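Long-range contacts in CD1-2 antigen (Gallus gallus, PDB 3DBX), which probably presents lipid antigens at the cell surface, as other CD1 molecules do, holding them in an MHC class I-like groove above an immunoglobulin domain: residues M192-A197 / V208-S213; Q11-F16 / P171-M176; A33-V38 / T183-R188. One frame throughout, in Å; residues are numbered along the deposited sequence.

Contact 1 of 3, residues M192-A197 / V208-S213; sequences MAVVFA and VCRVTS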
ATOM      1  N   MET A 192      -3.002  19.794   6.406  1.00 25.84           N
ATOM      2  CA  MET A 192      -2.947  21.208   6.042  1.00 31.22           C
ATOM      3  C   MET A 192      -3.314  21.234   4.578  1.00 28.94           C
ATOM      4  O   MET A 192      -3.124  20.237   3.919  1.00 27.61           O
ATOM      5  CB  MET A 192      -1.589  21.866   6.298  1.00 32.35           C
ATOM      6  CG  MET A 192      -0.388  21.289   5.648  1.00 36.11           C
ATOM      7  SD  MET A 192       0.995  22.514   5.610  1.00 47.11           S
ATOM      8  CE  MET A 192       0.438  23.583   4.266  1.00 47.02           C
ATOM      9  N   ALA A 193      -3.879  22.334   4.079  1.00 29.20           N
ATOM     10  CA  ALA A 193      -4.351  22.352   2.679  1.00 28.16           C
ATOM     11  C   ALA A 193      -4.049  23.685   1.996  1.00 28.93           C
ATOM     12  O   ALA A 193      -3.935  24.729   2.640  1.00 30.68           O
ATOM     13  CB  ALA A 193      -5.840  22.014   2.587  1.00 27.07           C
ATOM     14  N   VAL A 194      -3.861  23.620   0.689  1.00 28.72           N
ATOM     15  CA  VAL A 194      -3.571  24.803  -0.107  1.00 28.85           C
ATOM     16  C   VAL A 194      -4.458  24.715  -1.342  1.00 27.40           C
ATOM     17  O   VAL A 194      -4.721  23.606  -1.837  1.00 25.43           O
ATOM     18  CB  VAL A 194      -2.057  24.952  -0.472  1.00 30.01           C
ATOM     19  CG1 VAL A 194      -1.180  25.218   0.787  1.00 32.63           C
ATOM     20  CG2 VAL A 194      -1.497  23.754  -1.282  1.00 29.78           C
ATOM     21  N   VAL A 195      -4.937  25.873  -1.802  1.00 27.49           N
ATOM     22  CA  VAL A 195      -5.780  25.966  -3.009  1.00 27.10           C
ATOM     23  C   VAL A 195      -5.099  26.901  -4.024  1.00 28.59           C
ATOM     24  O   VAL A 195      -4.645  28.006  -3.662  1.00 30.45           O
ATOM     25  CB  VAL A 195      -7.197  26.486  -2.670  1.00 28.07           C
ATOM     26  CG1 VAL A 195      -7.992  26.737  -3.930  1.00 27.81           C
ATOM     27  CG2 VAL A 195      -7.957  25.472  -1.823  1.00 26.87           C
ATOM     28  N   PHE A 196      -4.979  26.456  -5.274  1.00 27.77           N
ATOM     29  CA  PHE A 196      -4.484  27.330  -6.346  1.00 29.95           C
ATOM     30  C   PHE A 196      -5.184  26.995  -7.669  1.00 30.04           C
ATOM     31  O   PHE A 196      -5.886  25.993  -7.753  1.00 29.61           O
ATOM     32  CB  PHE A 196      -2.957  27.232  -6.484  1.00 31.09           C
ATOM     33  CG  PHE A 196      -2.445  25.813  -6.548  1.00 30.60           C
ATOM     34  CD1 PHE A 196      -2.219  25.086  -5.366  1.00 32.15           C
ATOM     35  CD2 PHE A 196      -2.244  25.197  -7.762  1.00 28.86           C
ATOM     36  CE1 PHE A 196      -1.768  23.768  -5.420  1.00 33.51           C
ATOM     37  CE2 PHE A 196      -1.786  23.867  -7.835  1.00 31.40           C
ATOM     38  CZ  PHE A 196      -1.532  23.161  -6.668  1.00 30.75           C
ATOM     39  N   ALA A 197      -5.010  27.848  -8.677  1.00 31.39           N
ATOM     40  CA  ALA A 197      -5.659  27.660  -9.981  1.00 31.39           C
ATOM     41  C   ALA A 197      -4.651  27.495 -11.088  1.00 32.08           C
ATOM     42  O   ALA A 197      -3.592  28.154 -11.088  1.00 33.23           O
ATOM     43  CB  ALA A 197      -6.586  28.818 -10.292  1.00 32.94           C
ATOM     44  N   VAL A 208      -7.232  23.469  -7.761  1.00 24.27           N
ATOM     45  CA  VAL A 208      -6.540  22.340  -7.116  1.00 24.05           C
ATOM     46  C   VAL A 208      -6.544  22.568  -5.628  1.00 25.08           C
ATOM     47  O   VAL A 208      -6.209  23.656  -5.180  1.00 24.53           O
ATOM     48  CB  VAL A 208      -5.056  22.223  -7.565  1.00 24.04           C
ATOM     49  CG1 VAL A 208      -4.353  21.055  -6.890  1.00 23.06           C
ATOM     50  CG2 VAL A 208      -4.935  22.073  -9.102  1.00 24.39           C
ATOM     51  N   CYS A 209      -6.964  21.561  -4.866  1.00 25.87           N
ATOM     52  CA  CYS A 209      -6.822  21.604  -3.417  1.00 24.88           C
ATOM     53  C   CYS A 209      -5.804  20.494  -3.068  1.00 25.09           C
ATOM     54  O   CYS A 209      -6.082  19.328  -3.318  1.00 24.08           O
ATOM     55  CB  CYS A 209      -8.155  21.253  -2.809  1.00 25.75           C
ATOM     56  SG  CYS A 209      -8.171  21.273  -1.015  1.00 29.63           S
ATOM     57  N   ARG A 210      -4.633  20.856  -2.545  1.00 24.70           N
ATOM     58  CA  ARG A 210      -3.634  19.865  -2.208  1.00 24.26           C
ATOM     59  C   ARG A 210      -3.644  19.727  -0.687  1.00 23.58           C
ATOM     60  O   ARG A 210      -3.443  20.710   0.016  1.00 23.74           O
ATOM     61  CB  ARG A 210      -2.267  20.307  -2.719  1.00 26.76           C
ATOM     62  CG  ARG A 210      -1.120  19.343  -2.354  1.00 28.11           C
ATOM     63  CD  ARG A 210       0.222  19.976  -2.734  1.00 34.79           C
ATOM     64  NE  ARG A 210       1.337  19.251  -2.132  1.00 37.25           N
ATOM     65  CZ  ARG A 210       2.610  19.588  -2.248  1.00 38.83           C
ATOM     66  NH1 ARG A 210       2.959  20.638  -2.987  1.00 40.91           N
ATOM     67  NH2 ARG A 210       3.530  18.849  -1.659  1.00 41.73           N
ATOM     68  N   VAL A 211      -3.910  18.518  -0.191  1.00 21.58           N
ATOM     69  CA  VAL A 211      -4.058  18.288   1.259  1.00 21.49           C
ATOM     70  C   VAL A 211      -2.912  17.394   1.677  1.00 21.86           C
ATOM     71  O   VAL A 211      -2.703  16.375   1.052  1.00 20.89           O
ATOM     72  CB  VAL A 211      -5.372  17.556   1.553  1.00 22.07           C
ATOM     73  CG1 VAL A 211      -5.572  17.457   3.075  1.00 22.64           C
ATOM     74  CG2 VAL A 211      -6.592  18.355   0.920  1.00 19.52           C
ATOM     75  N   THR A 212      -2.150  17.807   2.692  1.00 22.44           N
ATOM     76  CA  THR A 212      -0.903  17.119   3.036  1.00 24.68           C
ATOM     77  C   THR A 212      -0.839  16.813   4.550  1.00 25.38           C
ATOM     78  O   THR A 212      -1.677  17.298   5.323  1.00 25.62           O
ATOM     79  CB  THR A 212       0.335  17.989   2.556  1.00 28.56           C
ATOM     80  OG1 THR A 212       0.319  19.247   3.247  1.00 30.35           O
ATOM     81  CG2 THR A 212       0.226  18.322   1.067  1.00 28.05           C
ATOM     82  N   SER A 213       0.090  15.956   4.957  1.00 25.73           N
ATOM     83  CA  SER A 213       0.548  15.849   6.362  1.00 27.50           C
ATOM     84  C   SER A 213      -0.331  15.098   7.313  1.00 26.50           C
ATOM     85  O   SER A 213      -0.039  15.093   8.527  1.00 28.05           O
ATOM     86  CB  SER A 213       0.890  17.225   6.966  1.00 29.42           C
ATOM     87  OG  SER A 213       2.003  17.780   6.283  1.00 35.51           O
TER
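Strands 192-197 and 208-212 run antiparallel, 4.7 Å apart at closest approach, laced by six backbone hydrogen bonds. M192, V194 and F196 pair with T212, R210 and V208 as hydrogen-bonded pairs; T212 N lies almost on the C=O axis of M192, at 2.9 Å from O, whereas M192 N sits above the carbonyl plane of T212. A193-V211 and V195-C209 are the non-hydrogen-bonded pairs. The tight end is F196 against buried V208. With CG in the crowded position between N and the carbonyl carbon (chi1 49°), the ring of F196 swings across, and V208 CB stands over one face, 3.9 Å from the centroid, in a CH-pi contact, while V208 CG1 reaches F196 CZ at 3.5 Å. At the other end M192 is exposed; it lies alongside T212, CG close to OG1 at 3.2 Å. Between them R210 CB packs beside V194 CG2 (3.8 Å), and its extended chain carries NH2 to a hydrogen bond with a polar side chain of another protein chain, which also packs on F196 and T212. On the face of A193, V195 and V211, C209 forms the disulfide with C267 and packs on W223, the cysteine-tryptophan core characteristic of an immunoglobulin C1-set sandwich.

Contact 2 of 3, residues Q11-F16 / P171-M176; sequences QFFQLF and PNYILM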
ATOM      1  N   GLN A  11      -7.784  -2.941  14.721  1.00 61.05           N
ATOM      2  CA  GLN A  11      -7.834  -4.375  15.017  1.00 59.11           C
ATOM      3  C   GLN A  11      -7.947  -5.227  13.743  1.00 56.01           C
ATOM      4  O   GLN A  11      -8.661  -6.241  13.708  1.00 57.37           O
ATOM      5  CB  GLN A  11      -8.959  -4.665  16.019  1.00 63.70           C
ATOM      6  CG  GLN A  11      -8.701  -3.982  17.350  1.00 65.21           C
ATOM      7  CD  GLN A  11      -9.855  -4.075  18.305  1.00 71.41           C
ATOM      8  OE1 GLN A  11     -10.944  -3.559  18.045  1.00 74.44           O
ATOM      9  NE2 GLN A  11      -9.618  -4.721  19.439  1.00 72.72           N
ATOM     10  N   PHE A  12      -7.235  -4.785  12.704  1.00 50.57           N
ATOM     11  CA  PHE A  12      -7.178  -5.469  11.418  1.00 47.50           C
ATOM     12  C   PHE A  12      -5.729  -5.852  11.152  1.00 43.87           C
ATOM     13  O   PHE A  12      -4.873  -4.998  10.837  1.00 41.82           O
ATOM     14  CB  PHE A  12      -7.738  -4.570  10.296  1.00 47.27           C
ATOM     15  CG  PHE A  12      -7.919  -5.265   8.935  1.00 46.88           C
ATOM     16  CD1 PHE A  12      -7.959  -6.648   8.811  1.00 47.80           C
ATOM     17  CD2 PHE A  12      -8.100  -4.504   7.779  1.00 46.44           C
ATOM     18  CE1 PHE A  12      -8.146  -7.266   7.557  1.00 45.96           C
ATOM     19  CE2 PHE A  12      -8.298  -5.112   6.540  1.00 47.02           C
ATOM     20  CZ  PHE A  12      -8.317  -6.499   6.436  1.00 46.58           C
ATOM     21  N   PHE A  13      -5.469  -7.144  11.290  1.00 43.04           N
ATOM     22  CA  PHE A  13      -4.153  -7.734  11.071  1.00 40.71           C
ATOM     23  C   PHE A  13      -4.079  -8.371   9.683  1.00 38.74           C
ATOM     24  O   PHE A  13      -4.938  -9.162   9.330  1.00 39.75           O
ATOM     25  CB  PHE A  13      -3.906  -8.802  12.133  1.00 42.89           C
ATOM     26  CG  PHE A  13      -2.542  -9.391  12.080  1.00 43.80           C
ATOM     27  CD1 PHE A  13      -1.419  -8.611  12.393  1.00 44.34           C
ATOM     28  CD2 PHE A  13      -2.359 -10.712  11.718  1.00 46.46           C
ATOM     29  CE1 PHE A  13      -0.134  -9.152  12.352  1.00 43.04           C
ATOM     30  CE2 PHE A  13      -1.072 -11.259  11.663  1.00 46.42           C
ATOM     31  CZ  PHE A  13       0.034 -10.476  11.995  1.00 44.12           C
ATOM     32  N   GLN A  14      -3.058  -8.006   8.909  1.00 35.82           N
ATOM     33  CA  GLN A  14      -2.868  -8.505   7.552  1.00 34.80           C
ATOM     34  C   GLN A  14      -1.440  -8.952   7.305  1.00 34.00           C
ATOM     35  O   GLN A  14      -0.504  -8.375   7.842  1.00 32.91           O
ATOM     36  CB  GLN A  14      -3.208  -7.424   6.530  1.00 33.71           C
ATOM     37  CG  GLN A  14      -4.670  -7.034   6.487  1.00 36.85           C
ATOM     38  CD  GLN A  14      -4.948  -6.070   5.343  1.00 38.33           C
ATOM     39  OE1 GLN A  14      -5.266  -6.487   4.237  1.00 36.45           O
ATOM     40  NE2 GLN A  14      -4.810  -4.778   5.609  1.00 38.61           N
ATOM     41  N   LEU A  15      -1.303  -9.962   6.442  1.00 34.18           N
ATOM     42  CA  LEU A  15      -0.042 -10.518   6.031  1.00 33.58           C
ATOM     43  C   LEU A  15      -0.020 -10.533   4.499  1.00 33.71           C
ATOM     44  O   LEU A  15      -0.974 -10.975   3.847  1.00 34.79           O
ATOM     45  CB  LEU A  15       0.096 -11.952   6.550  1.00 35.44           C
ATOM     46  CG  LEU A  15       0.218 -12.245   8.040  1.00 38.30           C
ATOM     47  CD1 LEU A  15       0.027 -13.758   8.313  1.00 44.31           C
ATOM     48  CD2 LEU A  15       1.561 -11.795   8.569  1.00 38.97           C
ATOM     49  N   PHE A  16       1.080 -10.065   3.935  1.00 33.35           N
ATOM     50  CA  PHE A  16       1.291 -10.023   2.489  1.00 33.41           C
ATOM     51  C   PHE A  16       2.622 -10.733   2.177  1.00 34.32           C
ATOM     52  O   PHE A  16       3.655 -10.287   2.638  1.00 34.71           O
ATOM     53  CB  PHE A  16       1.444  -8.546   2.069  1.00 32.63           C
ATOM     54  CG  PHE A  16       0.219  -7.719   2.293  1.00 31.62           C
ATOM     55  CD1 PHE A  16      -0.694  -7.533   1.275  1.00 34.44           C
ATOM     56  CD2 PHE A  16      -0.028  -7.130   3.523  1.00 34.65           C
ATOM     57  CE1 PHE A  16      -1.856  -6.765   1.485  1.00 37.16           C
ATOM     58  CE2 PHE A  16      -1.181  -6.370   3.747  1.00 34.42           C
ATOM     59  CZ  PHE A  16      -2.085  -6.186   2.736  1.00 35.10           C
ATOM     60  N   PRO A 171      -6.335 -13.409  16.898  1.00 59.11           N
ATOM     61  CA  PRO A 171      -7.114 -12.575  17.825  1.00 60.64           C
ATOM     62  C   PRO A 171      -6.423 -12.165  19.141  1.00 61.94           C
ATOM     63  O   PRO A 171      -6.493 -10.984  19.512  1.00 61.21           O
ATOM     64  CB  PRO A 171      -8.358 -13.432  18.107  1.00 65.44           C
ATOM     65  CG  PRO A 171      -8.522 -14.220  16.898  1.00 64.45           C
ATOM     66  CD  PRO A 171      -7.124 -14.579  16.476  1.00 61.86           C
ATOM     67  N   ASN A 172      -5.813 -13.115  19.858  1.00 64.07           N
ATOM     68  CA  ASN A 172      -4.984 -12.799  21.032  1.00 65.10           C
ATOM     69  C   ASN A 172      -3.827 -11.825  20.735  1.00 61.06           C
ATOM     70  O   ASN A 172      -3.550 -10.927  21.526  1.00 60.99           O
ATOM     71  CB  ASN A 172      -4.441 -14.076  21.688  1.00 68.63           C
ATOM     72  CG  ASN A 172      -5.470 -14.760  22.586  1.00 76.08           C
ATOM     73  OD1 ASN A 172      -6.611 -15.003  22.176  1.00 79.46           O
ATOM     74  ND2 ASN A 172      -5.068 -15.073  23.823  1.00 80.59           N
ATOM     75  N   TYR A 173      -3.176 -12.015  19.588  1.00 58.13           N
ATOM     76  CA  TYR A 173      -2.063 -11.180  19.131  1.00 55.39           C
ATOM     77  C   TYR A 173      -2.478  -9.720  18.872  1.00 52.88           C
ATOM     78  O   TYR A 173      -1.822  -8.789  19.353  1.00 52.21           O
ATOM     79  CB  TYR A 173      -1.455 -11.815  17.873  1.00 53.96           C
ATOM     80  CG  TYR A 173      -0.142 -11.243  17.383  1.00 52.06           C
ATOM     81  CD1 TYR A 173       0.898 -10.915  18.259  1.00 54.94           C
ATOM     82  CD2 TYR A 173       0.075 -11.080  16.028  1.00 49.50           C
ATOM     83  CE1 TYR A 173       2.128 -10.397  17.767  1.00 53.86           C
ATOM     84  CE2 TYR A 173       1.273 -10.580  15.543  1.00 50.61           C
ATOM     85  CZ  TYR A 173       2.293 -10.243  16.411  1.00 50.92           C
ATOM     86  OH  TYR A 173       3.470  -9.749  15.867  1.00 51.31           O
ATOM     87  N   ILE A 174      -3.573  -9.531  18.136  1.00 52.25           N
ATOM     88  CA  ILE A 174      -4.137  -8.201  17.860  1.00 50.91           C
ATOM     89  C   ILE A 174      -4.396  -7.443  19.175  1.00 53.76           C
ATOM     90  O   ILE A 174      -4.024  -6.269  19.320  1.00 52.65           O
ATOM     91  CB  ILE A 174      -5.468  -8.319  17.068  1.00 51.36           C
ATOM     92  CG1 ILE A 174      -5.211  -8.828  15.642  1.00 48.71           C
ATOM     93  CG2 ILE A 174      -6.182  -6.983  17.007  1.00 50.74           C
ATOM     94  CD1 ILE A 174      -6.481  -9.282  14.889  1.00 50.07           C
ATOM     95  N   LEU A 175      -5.020  -8.149  20.120  1.00 57.16           N
ATOM     96  CA  LEU A 175      -5.402  -7.620  21.413  1.00 60.31           C
ATOM     97  C   LEU A 175      -4.204  -7.117  22.209  1.00 60.57           C
ATOM     98  O   LEU A 175      -4.230  -6.007  22.750  1.00 60.46           O
ATOM     99  CB  LEU A 175      -6.146  -8.695  22.203  1.00 64.42           C
ATOM    100  CG  LEU A 175      -7.661  -8.543  22.323  1.00 67.07           C
ATOM    101  CD1 LEU A 175      -8.314  -8.402  20.957  1.00 62.83           C
ATOM    102  CD2 LEU A 175      -8.250  -9.718  23.094  1.00 72.07           C
ATOM    103  N   MET A 176      -3.160  -7.934  22.266  1.00 60.86           N
ATOM    104  CA  MET A 176      -1.923  -7.560  22.939  1.00 62.34           C
ATOM    105  C   MET A 176      -1.210  -6.397  22.219  1.00 58.90           C
ATOM    106  O   MET A 176      -0.685  -5.489  22.874  1.00 59.38           O
ATOM    107  CB  MET A 176      -1.022  -8.789  23.138  1.00 63.37           C
ATOM    108  CG  MET A 176      -1.681  -9.873  24.035  1.00 69.38           C
ATOM    109  SD  MET A 176      -0.713 -11.340  24.512  1.00 73.20           S
ATOM    110  CE  MET A 176       0.000 -10.822  26.079  1.00 77.67           C
TER
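Aromatic packing, aliphatic packing and a marginal polar-apolar touch make up this contact between segment 11-16 and helix 171-176; no hydrogen bond crosses it. The aromatic part is an offset edge-to-face pair of F13 and Y173. Both side chains leave the backbone with CG anti to N (chi1 -175° for F13 and -169° for Y173), which sends each ring out toward the opposite segment. The planes stand at 81° with centroids 5.5 Å apart. Y173 presents its CD2-CE2 edge to one face of F13, displaced toward the rim, and Y173 CE2 lies 3.8 Å from both F13 CZ and F13 CE1. F13 CZ in turn lies in the plane of the tyrosine ring.

The aliphatic part belongs to I174, whose two branches pack on Q11 and F13. CG2, anti to the backbone N, rests on the backbone and root of Q11, 3.7 Å from Q11 CA and equally close to Q11 CB. The other branch runs past the base of the phenylalanine, with I174 CG1 3.7 Å from F13 CB and CD1 beside the same carbon. The side chains of Q11 and I174 cross at about a right angle. Farther out, the extended chain of Q11 brings NE2 to 4.2 Å from CD1 of L175, a residue on the surface.

A helix lying across an antiparallel sheet is the helix-on-platform construction of the MHC class I-like groove; the side chain of F13 is about 8 Å from a bound palmitic acid. F13 also meets F170 of helix 156-180 edge-to-face. Strand 12-21 lies between strands 27-35 and 97-107 in the platform; I174 extends the packing to C105 and L107 on the latter, while Y173 reaches I40 and M41 of strand 38-43.

Contact 3 of 3, residues A33-V38 / T183-R188; sequences ALLADV and TDLERR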
ATOM      1  N   ALA A  33       3.840  -7.911   7.738  1.00 35.30           N
ATOM      2  CA  ALA A  33       2.666  -7.986   8.587  1.00 33.70           C
ATOM      3  C   ALA A  33       2.274  -6.579   9.020  1.00 33.63           C
ATOM      4  O   ALA A  33       3.137  -5.801   9.451  1.00 33.96           O
ATOM      5  CB  ALA A  33       2.952  -8.851   9.813  1.00 34.92           C
ATOM      6  N   LEU A  34       0.973  -6.284   8.973  1.00 31.87           N
ATOM      7  CA  LEU A  34       0.439  -4.936   9.282  1.00 31.63           C
ATOM      8  C   LEU A  34      -0.662  -5.030  10.315  1.00 32.05           C
ATOM      9  O   LEU A  34      -1.458  -5.942  10.254  1.00 32.15           O
ATOM     10  CB  LEU A  34      -0.189  -4.297   8.016  1.00 30.70           C
ATOM     11  CG  LEU A  34       0.626  -3.904   6.789  1.00 32.65           C
ATOM     12  CD1 LEU A  34      -0.363  -3.462   5.730  1.00 36.93           C
ATOM     13  CD2 LEU A  34       1.469  -2.721   7.090  1.00 32.26           C
ATOM     14  N   LEU A  35      -0.693  -4.081  11.249  1.00 32.16           N
ATOM     15  CA  LEU A  35      -1.867  -3.814  12.055  1.00 33.38           C
ATOM     16  C   LEU A  35      -2.285  -2.399  11.664  1.00 33.07           C
ATOM     17  O   LEU A  35      -1.458  -1.497  11.751  1.00 33.71           O
ATOM     18  CB  LEU A  35      -1.560  -3.916  13.567  1.00 34.17           C
ATOM     19  CG  LEU A  35      -2.754  -3.821  14.523  1.00 38.66           C
ATOM     20  CD1 LEU A  35      -3.683  -5.001  14.367  1.00 37.34           C
ATOM     21  CD2 LEU A  35      -2.320  -3.670  16.000  1.00 39.51           C
ATOM     22  N   ALA A  36      -3.546  -2.203  11.250  1.00 33.16           N
ATOM     23  CA  ALA A  36      -3.967  -0.998  10.509  1.00 33.08           C
ATOM     24  C   ALA A  36      -3.001  -0.749   9.326  1.00 31.84           C
ATOM     25  O   ALA A  36      -2.803  -1.652   8.514  1.00 32.45           O
ATOM     26  CB  ALA A  36      -4.069   0.236  11.443  1.00 34.18           C
ATOM     27  N   ASP A  37      -2.378   0.422   9.248  1.00 31.03           N
ATOM     28  CA  ASP A  37      -1.328   0.678   8.222  1.00 30.24           C
ATOM     29  C   ASP A  37       0.072   0.681   8.811  1.00 29.14           C
ATOM     30  O   ASP A  37       1.014   1.146   8.184  1.00 29.51           O
ATOM     31  CB  ASP A  37      -1.581   2.015   7.474  1.00 31.85           C
ATOM     32  CG  ASP A  37      -1.801   3.192   8.396  1.00 35.78           C
ATOM     33  OD1 ASP A  37      -1.790   3.019   9.633  1.00 36.93           O
ATOM     34  OD2 ASP A  37      -1.985   4.317   7.873  1.00 37.90           O
ATOM     35  N   VAL A  38       0.217   0.154  10.018  1.00 28.97           N
ATOM     36  CA  VAL A  38       1.501   0.181  10.705  1.00 30.91           C
ATOM     37  C   VAL A  38       2.150  -1.166  10.441  1.00 31.34           C
ATOM     38  O   VAL A  38       1.568  -2.188  10.817  1.00 30.83           O
ATOM     39  CB  VAL A  38       1.291   0.297  12.232  1.00 30.98           C
ATOM     40  CG1 VAL A  38       2.649   0.246  12.969  1.00 33.20           C
ATOM     41  CG2 VAL A  38       0.503   1.581  12.563  1.00 34.04           C
ATOM     42  N   THR A 183       0.906   4.378  20.686  1.00 44.43           N
ATOM     43  CA  THR A 183       1.798   5.446  20.228  1.00 45.42           C
ATOM     44  C   THR A 183       1.775   5.633  18.692  1.00 44.20           C
ATOM     45  O   THR A 183       1.885   6.744  18.188  1.00 43.85           O
ATOM     46  CB  THR A 183       3.234   5.273  20.803  1.00 46.11           C
ATOM     47  OG1 THR A 183       4.006   6.434  20.508  1.00 44.76           O
ATOM     48  CG2 THR A 183       3.933   4.049  20.228  1.00 42.71           C
ATOM     49  N   ASP A 184       1.618   4.528  17.974  1.00 32.39           N
ATOM     50  CA  ASP A 184       1.402   4.525  16.514  1.00 33.99           C
ATOM     51  C   ASP A 184      -0.073   4.403  16.099  1.00 33.98           C
ATOM     52  O   ASP A 184      -0.556   5.127  15.206  1.00 31.93           O
ATOM     53  CB  ASP A 184       2.219   3.388  15.905  1.00 36.90           C
ATOM     54  CG  ASP A 184       3.568   3.850  15.432  1.00 40.01           C
ATOM     55  OD1 ASP A 184       3.602   4.664  14.472  1.00 47.71           O
ATOM     56  OD2 ASP A 184       4.570   3.414  16.005  1.00 44.70           O
ATOM     57  N   LEU A 185      -0.791   3.485  16.742  1.00 36.62           N
ATOM     58  CA  LEU A 185      -2.201   3.247  16.397  1.00 37.77           C
ATOM     59  C   LEU A 185      -3.169   4.379  16.776  1.00 38.75           C
ATOM     60  O   LEU A 185      -4.206   4.542  16.106  1.00 38.92           O
ATOM     61  CB  LEU A 185      -2.680   1.916  16.976  1.00 40.23           C
ATOM     62  CG  LEU A 185      -1.784   0.707  16.658  1.00 41.59           C
ATOM     63  CD1 LEU A 185      -2.107  -0.463  17.574  1.00 42.74           C
ATOM     64  CD2 LEU A 185      -1.916   0.312  15.184  1.00 41.87           C
ATOM     65  N   GLU A 186      -2.875   5.160  17.832  1.00 37.71           N
ATOM     66  CA  GLU A 186      -3.729   6.322  18.135  1.00 37.89           C
ATOM     67  C   GLU A 186      -3.131   7.710  17.846  1.00 35.37           C
ATOM     68  O   GLU A 186      -3.623   8.703  18.359  1.00 36.21           O
ATOM     69  CB  GLU A 186      -4.283   6.261  19.569  1.00 40.38           C
ATOM     70  CG  GLU A 186      -5.148   5.041  19.836  1.00 42.23           C
ATOM     71  CD  GLU A 186      -5.606   4.937  21.278  1.00 48.38           C
ATOM     72  OE1 GLU A 186      -5.441   5.907  22.084  1.00 52.13           O
ATOM     73  OE2 GLU A 186      -6.165   3.857  21.607  1.00 57.37           O
ATOM     74  N   ARG A 187      -2.083   7.766  17.032  1.00 33.35           N
ATOM     75  CA  ARG A 187      -1.460   9.007  16.636  1.00 31.90           C
ATOM     76  C   ARG A 187      -2.477   9.716  15.739  1.00 30.65           C
ATOM     77  O   ARG A 187      -3.214   9.058  14.989  1.00 28.42           O
ATOM     78  CB  ARG A 187      -0.145   8.736  15.871  1.00 32.27           C
ATOM     79  CG  ARG A 187       0.561  10.012  15.328  1.00 30.74           C
ATOM     80  CD  ARG A 187       1.941   9.699  14.659  1.00 33.34           C
ATOM     81  NE  ARG A 187       1.784   8.629  13.666  1.00 33.67           N
ATOM     82  CZ  ARG A 187       1.863   8.777  12.340  1.00 30.96           C
ATOM     83  NH1 ARG A 187       2.168   9.936  11.788  1.00 31.71           N
ATOM     84  NH2 ARG A 187       1.693   7.717  11.577  1.00 32.05           N
ATOM     85  N   ARG A 188      -2.547  11.042  15.859  1.00 29.81           N
ATOM     86  CA  ARG A 188      -3.446  11.880  15.036  1.00 29.94           C
ATOM     87  C   ARG A 188      -2.642  13.095  14.640  1.00 28.11           C
ATOM     88  O   ARG A 188      -2.106  13.798  15.512  1.00 28.93           O
ATOM     89  CB  ARG A 188      -4.708  12.291  15.841  1.00 32.25           C
ATOM     90  CG  ARG A 188      -5.453  11.063  16.377  1.00 36.29           C
ATOM     91  CD  ARG A 188      -6.688  11.350  17.185  1.00 41.27           C
ATOM     92  NE  ARG A 188      -6.371  11.822  18.544  1.00 54.09           N
ATOM     93  CZ  ARG A 188      -6.947  11.391  19.669  1.00 58.27           C
ATOM     94  NH1 ARG A 188      -7.881  10.431  19.636  1.00 61.91           N
ATOM     95  NH2 ARG A 188      -6.577  11.914  20.837  1.00 57.77           N
TER
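The beta-hairpin turn between strands 27-35 and 38-43 of the MHC-like platform meets the short helix 182-185, just before the chain passes on toward the immunoglobulin domain. The turn, type II' from L35 to V38, is closed by backbone hydrogen bonds in both directions, L35 N to V38 O at 3.0 Å and V38 N to L35 O at 2.9 Å. A36 takes its first inner position with a positive phi (50°).

L185 carries most of the contact from the helix, with D184 adding its CB. The CG of L185 is anti to the carbonyl carbon (chi1 -51°), and although its CB points neither at the turn nor away from it, the two methyls fork over the turn. CD1 meets L35 CD2 methyl to methyl at 3.6 Å. CD2 lies over the turn itself, 3.8 Å from V38 CG2, with A36 CB at the looser distance of 4.3 Å. The leucine crosses both L35 and V38 at about a right angle. V38 CG2 reaches one residue further back as well, to D184 CB at 4.2 Å. No hydrogen bond crosses the contact, and its side-chain touches are between carbons. The carboxylate of D184 has its partners elsewhere, in a weak hydrogen bond from W56 and a long, weak ion pair with R54.

D37, at the second inner position, turns its carboxylate to the hydroxyls of Y215 and Y249 in the immunoglobulin domain, and R187 lies by a cation-pi contact on the same Y215. L35 meanwhile packs against I174 and L177 of helix 156-180, leaving the turn wedged between that helix, helix 182-185 and the neighbouring domain.

Overall arrangement
Contact 2 lies in the groove domain and contact 3 at its exit, their centres about 11 Å apart, and they are interleaved along the chain: 11-16, 33-38, 171-176, 183-188. They share one sheet, where strands 12-21 and 27-35 are neighbours, probably hydrogen-bonded, Q14 O to L34 N at 2.8 Å. Helix 156-180, which packs on strand 12-21, and helix 182-185, which packs on the turn after strand 27-35, are consecutive. Contact 1 follows in series within the immunoglobulin domain, its centre about 25 Å from that of contact 3 and 35 Å from that of contact 2. Residues 183-188 lead almost directly into strand 192-200, so contact 3 lies at the passage between the lipid-groove platform and the immunoglobulin module.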